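Local coordinates for protein methane monooxygenase hydroxylase, MmoD (Methylosinus sporium, PDB 6D7K) that probably acts as an accessory protein of the soluble methane monooxygenase system, binding its hydroxylase and holding back its activity, at residues I17-H20 / E26-T29. Residues are numbered along the deposited sequence; the frame is centred on the assembly and turned at random.
Sequences ILIH and EAFT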
loop_
_atom_site.group_PDB
_atom_site.type_symbol
_atom_site.label_atom_id
_atom_site.label_comp_id
_atom_site.label_asym_id
_atom_site.label_seq_id
_atom_site.Cartn_x
_atom_site.Cartn_y
_atom_site.Cartn_z
ATOM N N ILE H 17 14.214 -10.693 -27.252
ATOM C CA ILE H 17 14.673 -12.038 -27.573
ATOM C C ILE H 17 14.265 -12.953 -26.432
ATOM O O ILE H 17 14.454 -12.604 -25.265
ATOM C CB ILE H 17 16.205 -12.061 -27.780
ATOM C CG1 ILE H 17 16.595 -11.237 -29.008
ATOM C CG2 ILE H 17 16.758 -13.486 -27.864
ATOM C CD1 ILE H 17 16.332 -11.933 -30.300
ATOM N N LEU H 18 13.703 -14.113 -26.761
ATOM C CA LEU H 18 13.290 -15.081 -25.750
ATOM C C LEU H 18 14.476 -15.947 -25.342
ATOM O O LEU H 18 14.999 -16.708 -26.162
ATOM C CB LEU H 18 12.167 -15.958 -26.290
ATOM C CG LEU H 18 11.797 -17.066 -25.317
ATOM C CD1 LEU H 18 10.904 -16.497 -24.238
ATOM C CD2 LEU H 18 11.116 -18.187 -26.036
ATOM N N ILE H 19 14.888 -15.866 -24.078
ATOM C CA ILE H 19 16.055 -16.609 -23.617
ATOM C C ILE H 19 15.712 -17.779 -22.695
ATOM O O ILE H 19 16.585 -18.629 -22.450
ATOM C CB ILE H 19 17.095 -15.678 -22.944
ATOM C CG1 ILE H 19 16.499 -14.897 -21.766
ATOM C CG2 ILE H 19 17.701 -14.722 -23.958
ATOM C CD1 ILE H 19 17.552 -14.209 -20.888
ATOM N N HIS H 20 14.484 -17.869 -22.188
ATOM C CA HIS H 20 14.079 -19.036 -21.405
ATOM C C HIS H 20 12.596 -19.296 -21.598
ATOM O O HIS H 20 11.794 -18.363 -21.650
ATOM C CB HIS H 20 14.369 -18.860 -19.914
ATOM C CG HIS H 20 14.206 -20.114 -19.123
ATOM N ND1 HIS H 20 15.246 -20.988 -18.900
ATOM C CD2 HIS H 20 13.129 -20.642 -18.497
ATOM C CE1 HIS H 20 14.813 -22.008 -18.178
ATOM N NE2 HIS H 20 13.533 -21.817 -17.912
ATOM N N GLU H 26 9.187 -17.903 -18.255
ATOM C CA GLU H 26 9.731 -17.314 -19.469
ATOM C C GLU H 26 10.658 -16.169 -19.085
ATOM O O GLU H 26 10.440 -15.506 -18.066
ATOM C CB GLU H 26 8.632 -16.794 -20.392
ATOM C CG GLU H 26 7.747 -17.885 -20.943
ATOM C CD GLU H 26 6.933 -17.436 -22.147
ATOM O OE1 GLU H 26 6.075 -16.537 -21.985
ATOM O OE2 GLU H 26 7.160 -17.984 -23.257
ATOM N N ALA H 27 11.692 -15.924 -19.899
ATOM C CA ALA H 27 12.554 -14.765 -19.679
ATOM C C ALA H 27 12.915 -14.118 -21.007
ATOM O O ALA H 27 13.268 -14.808 -21.965
ATOM C CB ALA H 27 13.823 -15.150 -18.917
ATOM N N PHE H 28 12.825 -12.798 -21.063
ATOM C CA PHE H 28 13.164 -12.049 -22.259
ATOM C C PHE H 28 14.343 -11.137 -21.953
ATOM O O PHE H 28 14.603 -10.800 -20.795
ATOM C CB PHE H 28 11.970 -11.233 -22.763
ATOM C CG PHE H 28 10.794 -12.087 -23.206
ATOM C CD1 PHE H 28 9.865 -12.568 -22.278
ATOM C CD2 PHE H 28 10.620 -12.414 -24.548
ATOM C CE1 PHE H 28 8.794 -13.359 -22.693
ATOM C CE2 PHE H 28 9.560 -13.215 -24.955
ATOM C CZ PHE H 28 8.644 -13.678 -24.032
ATOM N N THR H 29 14.984 -10.676 -22.996
ATOM C CA THR H 29 16.066 -9.731 -22.936
ATOM C C THR H 29 16.095 -8.831 -24.152
ATOM O O THR H 29 15.866 -9.241 -25.209
ATOM C CB THR H 29 17.418 -10.374 -22.678
ATOM O OG1 THR H 29 18.332 -9.355 -22.373
ATOM C CG2 THR H 29 17.892 -11.028 -23.819
#
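L18 and F28 meet as a non-hydrogen-bonded pair of an antiparallel hairpin, the leucine methyl CD1 lying over one face of the ring, offset toward its rim, 3.9 Å from the F28 centroid. L18 reaches it with CG anti to the backbone N (chi1 175°), which carries CD1 out to the F28 ring. With an alanine at F28, L18 CD1 is likely to lose the face it rests on, and R16 its cation-pi partner. On the other face of the sheet, I19 CG1 packs on A27 CB at 3.9 Å, while I19 CG2 meets T29 CG2 at 3.7 Å. H20 CB also touches A27 CB. I17 and T29 exchange two backbone hydrogen bonds; beyond L18 the register slips by one, and A27 faces both I19 and H20 in a classic beta bulge. There A27 O takes a hydrogen bond from I19 N at 2.9 Å and a weak one from H20 N at 3.3 Å, and A27 N returns a bond to H20 O. Farther out, H20 NE2 is hydrogen-bonded to D22 OD2, and T29 OG1 to S58 OG. Strand 17-21 borders the chain's four-stranded sheet; strand 25-31 also pairs with strand 36-42, and helix 55-74 packs against I17, I19, H20 and A27.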